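Local coordinates for tail spike protein (Acinetobacter phage vB_AbaP_AS12, PDB 6EU4) that probably serves as the receptor-binding tailspike of a phage, recognising and degrading the capsular polysaccharide of its Acinetobacter baumannii host, at residues 162-166 and 167-171; 485-488 and 489-492. All coordinates share one frame; numbering follows the deposited sequence.

Contact 1. Residues 162-166 and 167-171; sequences RTING and KIMNF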
# COMPACT_ATOMS: atom_id res chain seq x y z
N ARG A 162 -22.82 -19.86 -27.76
CA ARG A 162 -21.52 -19.94 -28.40
C ARG A 162 -20.52 -20.66 -27.50
O ARG A 162 -20.40 -20.34 -26.32
CB ARG A 162 -21.02 -18.53 -28.74
CG ARG A 162 -19.63 -18.48 -29.28
CD ARG A 162 -19.17 -17.02 -29.41
NE ARG A 162 -17.72 -16.95 -29.49
CZ ARG A 162 -17.02 -15.82 -29.43
NH1 ARG A 162 -17.63 -14.66 -29.29
NH2 ARG A 162 -15.69 -15.86 -29.51
N THR A 163 -19.78 -21.61 -28.08
CA THR A 163 -18.75 -22.34 -27.33
C THR A 163 -17.45 -21.56 -27.40
O THR A 163 -16.94 -21.29 -28.49
CB THR A 163 -18.56 -23.75 -27.87
OG1 THR A 163 -19.77 -24.48 -27.70
CG2 THR A 163 -17.42 -24.47 -27.14
N ILE A 164 -16.91 -21.24 -26.23
CA ILE A 164 -15.65 -20.53 -26.08
C ILE A 164 -14.77 -21.36 -25.16
O ILE A 164 -15.15 -21.63 -24.00
CB ILE A 164 -15.85 -19.12 -25.49
CG1 ILE A 164 -16.85 -18.32 -26.32
CG2 ILE A 164 -14.51 -18.42 -25.38
CD1 ILE A 164 -17.15 -16.91 -25.76
N ASN A 165 -13.61 -21.79 -25.65
CA ASN A 165 -12.68 -22.58 -24.85
C ASN A 165 -13.41 -23.72 -24.13
O ASN A 165 -13.25 -23.93 -22.93
CB ASN A 165 -11.96 -21.68 -23.85
CG ASN A 165 -10.81 -22.38 -23.14
OD1 ASN A 165 -10.25 -23.35 -23.63
ND2 ASN A 165 -10.44 -21.86 -21.96
N GLY A 166 -14.25 -24.43 -24.88
CA GLY A 166 -14.94 -25.61 -24.38
C GLY A 166 -16.18 -25.37 -23.56
O GLY A 166 -16.82 -26.35 -23.15
N LYS A 167 -16.57 -24.12 -23.33
CA LYS A 167 -17.72 -23.79 -22.48
C LYS A 167 -18.77 -23.05 -23.29
O LYS A 167 -18.46 -22.13 -24.05
CB LYS A 167 -17.31 -22.92 -21.27
CG LYS A 167 -16.21 -23.53 -20.42
CD LYS A 167 -16.65 -24.83 -19.79
CE LYS A 167 -15.61 -25.34 -18.80
NZ LYS A 167 -16.17 -26.54 -18.10
N ILE A 168 -20.03 -23.44 -23.12
CA ILE A 168 -21.11 -22.80 -23.85
C ILE A 168 -21.51 -21.55 -23.09
O ILE A 168 -21.95 -21.63 -21.94
CB ILE A 168 -22.30 -23.74 -24.04
CG1 ILE A 168 -21.85 -24.91 -24.92
CG2 ILE A 168 -23.47 -22.99 -24.68
CD1 ILE A 168 -22.91 -26.00 -25.16
N MSE A 169 -21.34 -20.40 -23.73
CA MSE A 169 -21.66 -19.10 -23.17
C MSE A 169 -22.83 -18.49 -23.94
O MSE A 169 -23.05 -18.77 -25.10
CB MSE A 169 -20.44 -18.17 -23.23
CG MSE A 169 -19.20 -18.78 -22.62
SE MSE A 169 -19.41 -18.94 -20.70
CE MSE A 169 -19.22 -17.07 -20.15
N ASN A 170 -23.57 -17.63 -23.26
CA ASN A 170 -24.70 -16.96 -23.86
C ASN A 170 -24.70 -15.53 -23.34
O ASN A 170 -24.62 -15.31 -22.14
CB ASN A 170 -26.01 -17.67 -23.54
CG ASN A 170 -27.20 -17.09 -24.29
OD1 ASN A 170 -27.51 -15.91 -24.16
ND2 ASN A 170 -27.86 -17.92 -25.09
N PHE A 171 -24.72 -14.58 -24.26
CA PHE A 171 -24.61 -13.17 -23.91
C PHE A 171 -25.97 -12.46 -23.97
O PHE A 171 -26.01 -11.22 -23.87
CB PHE A 171 -23.60 -12.49 -24.81
CG PHE A 171 -22.22 -13.11 -24.74
CD1 PHE A 171 -21.91 -14.21 -25.53
CD2 PHE A 171 -21.24 -12.59 -23.92
CE1 PHE A 171 -20.65 -14.79 -25.46
CE2 PHE A 171 -19.99 -13.16 -23.87
CZ PHE A 171 -19.70 -14.26 -24.63
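I164 and F171 meet on one side of a two-stranded hairpin, a compact example of how a hairpin's alternating residues divide between a packed face and an exposed one. The isoleucine tip, CD1, reaches the ring at its edge, in the ring plane, 3.8 Å from F171 CZ. The same methyl sits over the centre of one face of the R162 guanidinium and touches CG of the selenomethionine M169 at 4.2 Å. R162 runs extended, with CG anti to the backbone N (chi1 174°), and its NH1 and NH2 are held by the carbonyls of P181 and R182, which fixes the plane laid against I164. On the other face T163 and I168 are exposed in the assembly, with T163 OG1 3.5 Å from I168 CG1. I164 N gives to K167 O at 2.8 Å and K167 N returns to I164 O at 2.9 Å; R162 and M169 pair the same way. The I164-K167 bonds close a type I' turn with N165 and G166, both exposed and of positive phi, at its corners. The hairpin of strands 161-164 and 167-170 forms its own small sheet beside the parallel coils of the beta-helix, with M169 touching T262 and F171 touching P214.

Contact 2. Residues 485-488 and 489-492; sequences ESIT and NLRG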
# COMPACT_ATOMS: atom_id res chain seq x y z
N GLU A 485 -8.69 -8.17 43.96
CA GLU A 485 -8.90 -9.43 43.27
C GLU A 485 -8.03 -10.50 43.90
O GLU A 485 -7.02 -10.22 44.57
CB GLU A 485 -8.64 -9.32 41.76
CG GLU A 485 -7.40 -8.58 41.35
CD GLU A 485 -7.37 -8.24 39.84
OE1 GLU A 485 -7.53 -9.16 39.00
OE2 GLU A 485 -7.18 -7.06 39.51
N SER A 486 -8.44 -11.74 43.68
CA SER A 486 -7.76 -12.88 44.27
C SER A 486 -6.69 -13.42 43.33
O SER A 486 -6.96 -13.71 42.16
CB SER A 486 -8.76 -13.99 44.60
OG SER A 486 -8.06 -15.18 44.91
N ILE A 487 -5.48 -13.60 43.86
CA ILE A 487 -4.42 -14.22 43.08
C ILE A 487 -4.57 -15.73 43.03
O ILE A 487 -3.82 -16.40 42.31
CB ILE A 487 -3.03 -13.84 43.63
CG1 ILE A 487 -2.88 -14.26 45.09
CG2 ILE A 487 -2.80 -12.36 43.47
CD1 ILE A 487 -1.40 -14.25 45.56
N THR A 488 -5.54 -16.29 43.75
CA THR A 488 -5.88 -17.70 43.61
C THR A 488 -6.69 -17.98 42.36
O THR A 488 -6.64 -19.10 41.84
CB THR A 488 -6.62 -18.14 44.87
OG1 THR A 488 -5.75 -17.96 45.99
CG2 THR A 488 -7.07 -19.60 44.79
N ASN A 489 -7.40 -16.98 41.84
CA ASN A 489 -8.32 -17.17 40.72
C ASN A 489 -7.84 -16.49 39.45
O ASN A 489 -8.64 -15.93 38.69
CB ASN A 489 -9.72 -16.68 41.10
CG ASN A 489 -10.25 -17.35 42.36
OD1 ASN A 489 -9.91 -18.49 42.65
ND2 ASN A 489 -11.09 -16.62 43.11
N LEU A 490 -6.53 -16.54 39.18
CA LEU A 490 -5.93 -16.00 37.96
C LEU A 490 -5.40 -17.10 37.05
O LEU A 490 -4.59 -16.83 36.16
CB LEU A 490 -4.80 -15.02 38.31
CG LEU A 490 -5.18 -13.81 39.16
CD1 LEU A 490 -3.94 -12.98 39.51
CD2 LEU A 490 -6.20 -12.95 38.43
N ARG A 491 -5.86 -18.34 37.26
CA ARG A 491 -5.39 -19.47 36.46
C ARG A 491 -6.04 -19.53 35.09
O ARG A 491 -5.46 -20.10 34.15
CB ARG A 491 -5.66 -20.76 37.23
CG ARG A 491 -5.00 -20.73 38.61
CD ARG A 491 -5.40 -21.89 39.45
NE ARG A 491 -4.72 -23.12 39.05
CZ ARG A 491 -4.88 -24.27 39.69
NH1 ARG A 491 -5.69 -24.32 40.74
NH2 ARG A 491 -4.23 -25.36 39.31
N GLY A 492 -7.23 -18.96 34.95
CA GLY A 492 -7.91 -18.91 33.66
C GLY A 492 -7.52 -17.72 32.80
O GLY A 492 -7.56 -17.80 31.57
O HOH W 1 -3.68 -17.98 40.09
O HOH W 2 -7.44 -22.10 42.04
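The carbonyl oxygen of I487 accepts a hydrogen bond from water 1, 2.7 Å from that I487 O, and a second from the side-chain amide of Q537 (NE2). The same water accepts a weak bond from L490 N, bridging two backbone groups across the bend. The hydroxyl of S486, swung anti to the backbone N (chi1 168°), lies beside the serine's carbonyl carbon and accepts from T488 N, with 3.0 Å between S486 OG and that nitrogen. This is an ST turn, set in the loop that links strands 474-481 and 496-501 of the domain beyond the beta-helix. The S486 carbonyl receives a weak bond from N489 N, at 3.3 Å from S486 O, and L490 CG rests 3.5 Å from the same S486 O. L490 turns its CD1 against I487, 3.8 Å from I487 CA, and both side chains pack on L499. Water 2 lies in the plane of the R491 guanidinium at its edge; it accepts from R491 NH1 and donates to T488 O, each 3.1 Å from the water oxygen. R491 is held further by N535 OD1 and the carbonyls of S533, D555 and Q558, and makes a cation-pi contact with Y560.

Both contacts are local, one a hairpin and the other a bend in a loop, and they illustrate two ways of stabilising a turn of the chain. Contact 1 is a regular hairpin, its strands joined by direct backbone bonds and its inner face closed by apolar atoms and a guanidinium. Contact 2 has one weak direct backbone bond between its segments and relies on a serine hydroxyl, two waters and partners in surrounding loops and strands. Each is partly buried, with I164 and M169, or I487 and L490, buried. They share no strands: one projects beside the beta-helix and the other belongs to the following domain. Their centres lie about 67 Å apart, on opposite sides of the chain's centre.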